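Local coordinates for protein epsin 1 (Danio rerio, PDB 5LP0) that probably binds membranes rich in phosphatidylinositol 4,5-bisphosphate, bends them and helps clathrin-coated pits to form during receptor-mediated endocytosis, at residues W59-I73 / Q107-V119. Sequence-based numbering, arbitrary orientation.
Sequences WRHVYKAMTLMEYLI and QGVNVREKAKQLV
Lys114 of helix 108-119 lays its chain over Met66 and Tyr63 of helix 59-73, carbon by carbon. Its CB lies 3.8 Å from Met66 CE, and CG and CD pass along Met66 CB, with CD also close to the carbonyl oxygen of Tyr63. The bend at chi3 (-80°) swings CE over one face of the Tyr63 ring, 3.6 Å from its centroid, a CH-pi contact backed by an off-centre cation-pi interaction from NZ. A further bend at chi4 turns NZ to a weak hydrogen bond of 3.2 Å with Thr67 OG1; NZ also donates to a water that binds Glu70 OE1, while Glu70 OE2 pairs with Lys74. Lysine suits the place, a knob among Tyr63, Met66, Thr67 and Glu70, because its apolar shaft packs while its amine stays among polar groups. Slender, unbranched Met66 is a knob among Val111, Lys114, Ala115 and Leu118, its SD 3.8 Å from the small Ala115 CB. Compact, branched Val111 returns the fit, CG1 meeting Val62 CG1 and Met66 CE, CG2 facing Trp59. The broad indole of Trp59 takes Gln107 over one face, CB 3.6 Å above the ring and the amide nearly parallel (10°). Cutting Trp59 back to an alanine is likely to leave Gln107 without its platform and open a gap beside Val111. Such knobs-into-holes packing of near-parallel helices, crossing at 24°, is characteristic of the all-helical ENTH superhelix.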
ATOM      1  N   TRP A  59       4.488   8.576  10.229  1.00  8.97           N
ATOM      2  CA  TRP A  59       5.284   7.605   9.477  1.00  8.24           C
ATOM      3  C   TRP A  59       4.596   6.253   9.271  1.00  7.84           C
ATOM      4  O   TRP A  59       4.791   5.600   8.223  1.00  7.98           O
ATOM      5  CB  TRP A  59       6.633   7.371  10.143  1.00 10.05           C
ATOM      6  CG  TRP A  59       6.529   6.621  11.429  1.00  9.33           C
ATOM      7  CD1 TRP A  59       6.374   7.149  12.688  1.00 12.36           C
ATOM      8  CD2 TRP A  59       6.587   5.201  11.595  1.00 10.89           C
ATOM      9  NE1 TRP A  59       6.310   6.140  13.610  1.00 12.56           N
ATOM     10  CE2 TRP A  59       6.453   4.936  12.972  1.00 13.24           C
ATOM     11  CE3 TRP A  59       6.746   4.124  10.710  1.00 11.06           C
ATOM     12  CZ2 TRP A  59       6.459   3.640  13.486  1.00 16.07           C
ATOM     13  CZ3 TRP A  59       6.750   2.838  11.225  1.00 14.73           C
ATOM     14  CH2 TRP A  59       6.619   2.608  12.601  1.00 14.90           C
ATOM     15  N   ARG A  60       3.775   5.812  10.227  1.00  7.65           N
ATOM     16  CA  ARG A  60       3.166   4.493  10.093  1.00  8.43           C
ATOM     17  C   ARG A  60       2.112   4.505   8.963  1.00  7.59           C
ATOM     18  O   ARG A  60       1.836   3.471   8.377  1.00  8.99           O
ATOM     19  CB  ARG A  60       2.540   4.001  11.394  1.00 11.60           C
ATOM     20  CG  ARG A  60       2.552   2.483  11.459  1.00 18.87           C
ATOM     21  CD  ARG A  60       1.793   1.954  12.657  1.00 18.39           C
ATOM     22  NE  ARG A  60       2.302   2.523  13.900  1.00 21.72           N
ATOM     23  CZ  ARG A  60       3.264   1.985  14.640  1.00 25.19           C
ATOM     24  NH1 ARG A  60       3.842   0.846  14.274  1.00 23.67           N
ATOM     25  NH2 ARG A  60       3.649   2.593  15.757  1.00 29.45           N
ATOM     26  N   HIS A  61       1.553   5.669   8.639  1.00  7.39           N
ATOM     27  CA  HIS A  61       0.693   5.798   7.459  1.00  6.12           C
ATOM     28  C   HIS A  61       1.479   5.342   6.258  1.00  6.22           C
ATOM     29  O   HIS A  61       0.955   4.631   5.405  1.00  7.31           O
ATOM     30  CB  HIS A  61       0.290   7.258   7.205  1.00  6.14           C
ATOM     31  CG  HIS A  61      -0.761   7.783   8.132  1.00  6.46           C
ATOM     32  ND1 HIS A  61      -1.198   9.089   8.078  1.00  7.89           N
ATOM     33  CD2 HIS A  61      -1.448   7.191   9.139  1.00  7.71           C
ATOM     34  CE1 HIS A  61      -2.125   9.277   9.003  1.00 11.13           C
ATOM     35  NE2 HIS A  61      -2.311   8.140   9.642  1.00 12.51           N
ATOM     36  N   VAL A  62       2.739   5.755   6.180  1.00  6.08           N
ATOM     37  CA  VAL A  62       3.553   5.494   4.993  1.00  6.88           C
ATOM     38  C   VAL A  62       3.942   4.019   4.975  1.00  7.41           C
ATOM     39  O   VAL A  62       3.820   3.325   3.958  1.00  6.09           O
ATOM     40  CB  VAL A  62       4.857   6.359   5.011  1.00  7.12           C
ATOM     41  CG1 VAL A  62       5.696   6.104   3.749  1.00  5.79           C
ATOM     42  CG2 VAL A  62       4.545   7.845   5.141  1.00  7.40           C
ATOM     43  N   TYR A  63       4.392   3.513   6.117  1.00  6.00           N
ATOM     44  CA  TYR A  63       4.789   2.110   6.223  1.00  4.51           C
ATOM     45  C   TYR A  63       3.621   1.171   5.882  1.00  6.98           C
ATOM     46  O   TYR A  63       3.749   0.283   5.028  1.00  6.09           O
ATOM     47  CB  TYR A  63       5.296   1.861   7.639  1.00  7.76           C
ATOM     48  CG  TYR A  63       5.880   0.492   7.861  1.00  8.82           C
ATOM     49  CD1 TYR A  63       7.150   0.173   7.410  1.00  8.15           C
ATOM     50  CD2 TYR A  63       5.156  -0.485   8.535  1.00 11.63           C
ATOM     51  CE1 TYR A  63       7.693  -1.077   7.628  1.00 10.93           C
ATOM     52  CE2 TYR A  63       5.687  -1.734   8.750  1.00 18.85           C
ATOM     53  CZ  TYR A  63       6.955  -2.025   8.293  1.00 14.61           C
ATOM     54  OH  TYR A  63       7.483  -3.278   8.522  1.00 19.86           O
ATOM     55  N   LYS A  64       2.464   1.391   6.516  1.00  5.89           N
ATOM     56  CA  LYS A  64       1.289   0.543   6.285  1.00  7.26           C
ATOM     57  C   LYS A  64       0.701   0.707   4.869  1.00  6.00           C
ATOM     58  O   LYS A  64       0.203  -0.262   4.281  1.00  7.81           O
ATOM     59  CB  LYS A  64       0.240   0.774   7.375  1.00  8.03           C
ATOM     60  CG  LYS A  64       0.699   0.226   8.733  1.00  8.65           C
ATOM     61  CD  LYS A  64      -0.158   0.653   9.931  1.00 11.91           C
ATOM     62  CE  LYS A  64      -1.487  -0.085   9.939  1.00 14.63           C
ATOM     63  NZ  LYS A  64      -2.311   0.363  11.101  1.00 14.74           N
ATOM     64  N   ALA A  65       0.785   1.905   4.312  1.00  5.84           N
ATOM     65  CA  ALA A  65       0.367   2.111   2.923  1.00  5.45           C
ATOM     66  C   ALA A  65       1.250   1.312   1.988  1.00  6.25           C
ATOM     67  O   ALA A  65       0.756   0.813   0.965  1.00  6.36           O
ATOM     68  CB  ALA A  65       0.372   3.592   2.552  1.00  6.65           C
ATOM     69  N   MET A  66       2.521   1.096   2.339  1.00  5.65           N
ATOM     70  CA  MET A  66       3.386   0.311   1.446  1.00  5.70           C
ATOM     71  C   MET A  66       3.017  -1.167   1.590  1.00  7.41           C
ATOM     72  O   MET A  66       2.998  -1.902   0.597  1.00  8.30           O
ATOM     73  CB  MET A  66       4.875   0.498   1.736  1.00  6.73           C
ATOM     74  CG  MET A  66       5.446   1.781   1.168  1.00  5.72           C
ATOM     75  SD  MET A  66       7.245   1.842   1.248  1.00  9.10           S
ATOM     76  CE  MET A  66       7.384   2.126   3.009  1.00  7.89           C
ATOM     77  N   THR A  67       2.686  -1.612   2.801  1.00  6.34           N
ATOM     78  CA  THR A  67       2.217  -2.982   2.993  1.00  6.95           C
ATOM     79  C   THR A  67       0.939  -3.208   2.194  1.00  7.78           C
ATOM     80  O   THR A  67       0.807  -4.200   1.485  1.00  7.82           O
ATOM     81  CB  THR A  67       1.989  -3.257   4.446  1.00  7.07           C
ATOM     82  OG1 THR A  67       3.245  -3.110   5.118  1.00 11.65           O
ATOM     83  CG2 THR A  67       1.455  -4.676   4.653  1.00  9.62           C
ATOM     84  N   LEU A  68       0.018  -2.252   2.258  1.00  6.42           N
ATOM     85  CA  LEU A  68      -1.214  -2.363   1.494  1.00  4.75           C
ATOM     86  C   LEU A  68      -0.924  -2.323  -0.009  1.00  7.20           C
ATOM     87  O   LEU A  68      -1.443  -3.152  -0.768  1.00  7.82           O
ATOM     88  CB  LEU A  68      -2.187  -1.267   1.903  1.00  6.90           C
ATOM     89  CG  LEU A  68      -3.457  -1.218   1.057  1.00  5.71           C
ATOM     90  CD1 LEU A  68      -4.260  -2.510   1.218  1.00  9.70           C
ATOM     91  CD2 LEU A  68      -4.302  -0.027   1.447  1.00  9.01           C
ATOM     92  N   MET A  69      -0.104  -1.391  -0.464  1.00  6.82           N
ATOM     93  CA  MET A  69       0.181  -1.297  -1.881  1.00  7.55           C
ATOM     94  C   MET A  69       0.812  -2.593  -2.374  1.00  6.43           C
ATOM     95  O   MET A  69       0.426  -3.091  -3.439  1.00  8.40           O
ATOM     96  CB  MET A  69       1.078  -0.105  -2.207  1.00  7.46           C
ATOM     97  CG  MET A  69       1.117   0.182  -3.712  1.00  8.25           C
ATOM     98  SD  MET A  69      -0.488   0.778  -4.371  1.00 11.33           S
ATOM     99  CE  MET A  69      -0.192   2.540  -4.392  1.00 13.51           C
ATOM    100  N   GLU A  70       1.747  -3.167  -1.628  1.00  7.13           N
ATOM    101  CA  GLU A  70       2.336  -4.430  -2.022  1.00 10.21           C
ATOM    102  C   GLU A  70       1.269  -5.514  -2.177  1.00  8.96           C
ATOM    103  O   GLU A  70       1.244  -6.269  -3.165  1.00  8.79           O
ATOM    104  CB  GLU A  70       3.365  -4.866  -0.994  1.00 11.73           C
ATOM    105  CG  GLU A  70       3.996  -6.208  -1.335  1.00 16.09           C
ATOM    106  CD  GLU A  70       5.033  -6.630  -0.330  1.00 22.95           C
ATOM    107  OE1 GLU A  70       5.076  -6.067   0.787  1.00 30.88           O
ATOM    108  OE2 GLU A  70       5.826  -7.530  -0.664  1.00 25.90           O
ATOM    109  N   TYR A  71       0.392  -5.611  -1.193  1.00  7.75           N
ATOM    110  CA  TYR A  71      -0.684  -6.595  -1.240  1.00  8.19           C
ATOM    111  C   TYR A  71      -1.570  -6.383  -2.476  1.00  8.71           C
ATOM    112  O   TYR A  71      -1.962  -7.338  -3.146  1.00 11.00           O
ATOM    113  CB  TYR A  71      -1.523  -6.505   0.030  1.00 10.61           C
ATOM    114  CG  TYR A  71      -2.612  -7.553   0.108  1.00 10.16           C
ATOM    115  CD1 TYR A  71      -2.382  -8.752   0.733  1.00 11.78           C
ATOM    116  CD2 TYR A  71      -3.862  -7.336  -0.447  1.00 12.24           C
ATOM    117  CE1 TYR A  71      -3.365  -9.701   0.834  1.00 11.16           C
ATOM    118  CE2 TYR A  71      -4.855  -8.300  -0.378  1.00 17.16           C
ATOM    119  CZ  TYR A  71      -4.593  -9.485   0.254  1.00 14.90           C
ATOM    120  OH  TYR A  71      -5.560 -10.453   0.343  1.00 18.48           O
ATOM    121  N   LEU A  72      -1.896  -5.134  -2.799  1.00  7.14           N
ATOM    122  CA  LEU A  72      -2.746  -4.844  -3.953  1.00  7.78           C
ATOM    123  C   LEU A  72      -2.038  -5.088  -5.284  1.00  8.62           C
ATOM    124  O   LEU A  72      -2.643  -5.538  -6.261  1.00  9.10           O
ATOM    125  CB  LEU A  72      -3.213  -3.396  -3.864  1.00  7.73           C
ATOM    126  CG  LEU A  72      -4.075  -3.005  -2.668  1.00  7.70           C
ATOM    127  CD1 LEU A  72      -4.467  -1.522  -2.770  1.00  7.60           C
ATOM    128  CD2 LEU A  72      -5.326  -3.885  -2.536  1.00  9.81           C
ATOM    129  N   ILE A  73      -0.750  -4.800  -5.343  1.00  8.51           N
ATOM    130  CA  ILE A  73       0.058  -5.109  -6.517  1.00  7.39           C
ATOM    131  C   ILE A  73       0.007  -6.611  -6.813  1.00 10.18           C
ATOM    132  O   ILE A  73      -0.149  -7.013  -7.977  1.00 10.84           O
ATOM    133  CB  ILE A  73       1.527  -4.679  -6.292  1.00 10.11           C
ATOM    134  CG1 ILE A  73       1.666  -3.156  -6.422  1.00  9.53           C
ATOM    135  CG2 ILE A  73       2.476  -5.395  -7.244  1.00 11.30           C
ATOM    136  CD1 ILE A  73       2.920  -2.592  -5.729  1.00 11.36           C
ATOM    137  N   GLN A 107      12.515   5.146  13.324  1.00 14.98           N
ATOM    138  CA  GLN A 107      11.397   4.457  12.681  1.00 15.31           C
ATOM    139  C   GLN A 107      11.526   4.539  11.166  1.00 13.62           C
ATOM    140  O   GLN A 107      11.018   3.685  10.448  1.00 16.22           O
ATOM    141  CB  GLN A 107      10.052   5.025  13.149  1.00 16.27           C
ATOM    142  CG  GLN A 107       9.828   4.900  14.675  1.00 17.72           C
ATOM    143  CD  GLN A 107       9.645   3.471  15.150  1.00 19.79           C
ATOM    144  OE1 GLN A 107       9.572   2.535  14.365  1.00 21.77           O
ATOM    145  NE2 GLN A 107       9.571   3.303  16.461  1.00 29.19           N
ATOM    146  N   GLY A 108      12.216   5.566  10.685  1.00 11.71           N
ATOM    147  CA  GLY A 108      12.427   5.742   9.262  1.00 10.22           C
ATOM    148  C   GLY A 108      13.135   4.569   8.620  1.00 10.00           C
ATOM    149  O   GLY A 108      12.851   4.249   7.455  1.00 10.89           O
ATOM    150  N   VAL A 109      14.025   3.889   9.344  1.00  9.41           N
ATOM    151  CA  VAL A 109      14.717   2.741   8.763  1.00 11.93           C
ATOM    152  C   VAL A 109      13.753   1.671   8.220  1.00 13.42           C
ATOM    153  O   VAL A 109      14.037   1.058   7.184  1.00 12.13           O
ATOM    154  CB  VAL A 109      15.725   2.109   9.756  1.00 13.18           C
ATOM    155  CG1 VAL A 109      15.048   1.125  10.684  1.00 17.52           C
ATOM    156  CG2 VAL A 109      16.853   1.437   8.999  1.00 15.94           C
ATOM    157  N   ASN A 110      12.642   1.420   8.908  1.00 13.06           N
ATOM    158  CA  ASN A 110      11.659   0.462   8.421  0.53 15.59           C
ATOM    159  C   ASN A 110      11.024   0.929   7.119  1.00 12.39           C
ATOM    160  O   ASN A 110      10.785   0.134   6.215  1.00 10.36           O
ATOM    161  CB  ASN A 110      10.511   0.289   9.429  0.53 20.87           C
ATOM    162  CG  ASN A 110      10.984   0.052  10.843  0.53 18.81           C
ATOM    163  OD1 ASN A 110      11.530  -1.008  11.149  0.53 21.11           O
ATOM    164  ND2 ASN A 110      10.737   1.022  11.730  0.53 17.33           N
ATOM    165  N   VAL A 111      10.759   2.232   7.029  1.00  8.43           N
ATOM    166  CA  VAL A 111      10.183   2.794   5.815  1.00  8.91           C
ATOM    167  C   VAL A 111      11.158   2.659   4.655  1.00  8.06           C
ATOM    168  O   VAL A 111      10.778   2.235   3.565  1.00  7.71           O
ATOM    169  CB  VAL A 111       9.779   4.275   5.999  1.00  8.42           C
ATOM    170  CG1 VAL A 111       9.301   4.883   4.690  1.00 10.36           C
ATOM    171  CG2 VAL A 111       8.689   4.356   7.045  1.00 14.56           C
ATOM    172  N   ARG A 112      12.432   2.962   4.886  1.00  6.91           N
ATOM    173  CA  ARG A 112      13.413   2.970   3.808  1.00  6.83           C
ATOM    174  C   ARG A 112      13.625   1.574   3.269  1.00  7.35           C
ATOM    175  O   ARG A 112      13.723   1.381   2.051  1.00  7.43           O
ATOM    176  CB  ARG A 112      14.755   3.552   4.283  1.00  8.66           C
ATOM    177  CG  ARG A 112      14.667   5.040   4.667  1.00  8.02           C
ATOM    178  CD  ARG A 112      16.030   5.655   4.966  1.00  9.93           C
ATOM    179  NE  ARG A 112      16.688   5.203   6.200  1.00 11.45           N
ATOM    180  CZ  ARG A 112      16.498   5.718   7.413  1.00 10.21           C
ATOM    181  NH1 ARG A 112      15.619   6.690   7.621  1.00 11.97           N
ATOM    182  NH2 ARG A 112      17.206   5.252   8.445  1.00 13.24           N
ATOM    183  N   GLU A 113      13.668   0.589   4.159  1.00  7.66           N
ATOM    184  CA  GLU A 113      13.887  -0.785   3.720  1.00  8.36           C
ATOM    185  C   GLU A 113      12.681  -1.351   2.967  1.00  7.40           C
ATOM    186  O   GLU A 113      12.855  -1.998   1.938  1.00  8.90           O
ATOM    187  CB  GLU A 113      14.242  -1.673   4.918  1.00 10.19           C
ATOM    188  CG  GLU A 113      14.351  -3.153   4.589  1.00 11.15           C
ATOM    189  CD  GLU A 113      15.556  -3.499   3.742  1.00 14.42           C
ATOM    190  OE1 GLU A 113      16.417  -2.626   3.517  1.00 21.54           O
ATOM    191  OE2 GLU A 113      15.629  -4.671   3.304  1.00 20.58           O
ATOM    192  N   LYS A 114      11.468  -1.093   3.473  1.00  7.62           N
ATOM    193  CA  LYS A 114      10.255  -1.534   2.800  1.00  7.39           C
ATOM    194  C   LYS A 114      10.158  -0.896   1.409  1.00  8.52           C
ATOM    195  O   LYS A 114       9.810  -1.571   0.447  1.00  7.85           O
ATOM    196  CB  LYS A 114       9.029  -1.246   3.674  1.00  9.43           C
ATOM    197  CG  LYS A 114       7.712  -1.741   3.088  1.00 10.29           C
ATOM    198  CD  LYS A 114       6.546  -1.639   4.079  1.00 10.53           C
ATOM    199  CE  LYS A 114       6.550  -2.795   5.059  1.00 14.09           C
ATOM    200  NZ  LYS A 114       6.204  -4.101   4.436  1.00 15.26           N
ATOM    201  N   ALA A 115      10.487   0.391   1.292  1.00  7.56           N
ATOM    202  CA  ALA A 115      10.502   1.074   0.007  1.00  8.05           C
ATOM    203  C   ALA A 115      11.511   0.430  -0.950  1.00  8.38           C
ATOM    204  O   ALA A 115      11.218   0.215  -2.115  1.00  8.26           O
ATOM    205  CB  ALA A 115      10.814   2.554   0.181  1.00 10.31           C
ATOM    206  N   LYS A 116      12.713   0.141  -0.465  1.00  7.49           N
ATOM    207  CA  LYS A 116      13.739  -0.492  -1.286  1.00  8.31           C
ATOM    208  C   LYS A 116      13.194  -1.773  -1.909  1.00  8.55           C
ATOM    209  O   LYS A 116      13.345  -2.011  -3.131  1.00  8.58           O
ATOM    210  CB  LYS A 116      14.952  -0.811  -0.418  1.00  9.32           C
ATOM    211  CG  LYS A 116      16.076  -1.521  -1.128  1.00 14.91           C
ATOM    212  CD  LYS A 116      17.197  -1.906  -0.176  1.00 20.42           C
ATOM    213  CE  LYS A 116      18.289  -2.634  -0.921  1.00 31.73           C
ATOM    214  NZ  LYS A 116      19.505  -2.751  -0.081  1.00 39.51           N
ATOM    215  N   GLN A 117      12.583  -2.619  -1.070  1.00  7.29           N
ATOM    216  CA  GLN A 117      12.057  -3.896  -1.553  1.00  8.33           C
ATOM    217  C   GLN A 117      10.890  -3.738  -2.521  1.00  8.53           C
ATOM    218  O   GLN A 117      10.759  -4.514  -3.478  1.00 10.02           O
ATOM    219  CB  GLN A 117      11.674  -4.813  -0.384  1.00  9.72           C
ATOM    220  CG  GLN A 117      12.819  -5.049   0.593  1.00  9.60           C
ATOM    221  CD  GLN A 117      14.031  -5.717  -0.015  1.00 11.74           C
ATOM    222  OE1 GLN A 117      13.971  -6.337  -1.078  1.00 14.67           O
ATOM    223  NE2 GLN A 117      15.128  -5.659   0.703  1.00 11.67           N
ATOM    224  N   LEU A 118      10.041  -2.747  -2.284  1.00  7.39           N
ATOM    225  CA  LEU A 118       8.896  -2.550  -3.144  1.00  7.64           C
ATOM    226  C   LEU A 118       9.342  -2.043  -4.505  1.00  8.54           C
ATOM    227  O   LEU A 118       8.781  -2.418  -5.521  1.00  9.72           O
ATOM    228  CB  LEU A 118       7.887  -1.604  -2.473  1.00  8.69           C
ATOM    229  CG  LEU A 118       6.578  -1.266  -3.180  1.00  9.35           C
ATOM    230  CD1 LEU A 118       5.879  -2.545  -3.556  1.00 12.33           C
ATOM    231  CD2 LEU A 118       5.678  -0.410  -2.298  1.00 11.21           C
ATOM    232  N   VAL A 119      10.386  -1.222  -4.542  1.00  7.45           N
ATOM    233  CA  VAL A 119      10.892  -0.707  -5.798  1.00  9.21           C
ATOM    234  C   VAL A 119      11.497  -1.850  -6.623  1.00 11.06           C
ATOM    235  O   VAL A 119      11.231  -1.946  -7.823  1.00 10.49           O
ATOM    236  CB  VAL A 119      11.961   0.386  -5.577  1.00  9.57           C
ATOM    237  CG1 VAL A 119      12.675   0.699  -6.884  1.00 13.01           C
ATOM    238  CG2 VAL A 119      11.325   1.662  -5.010  1.00 11.48           C
TER
HETATM  239  O   HOH W   1       5.488  -3.648   1.433  1.00 14.31           O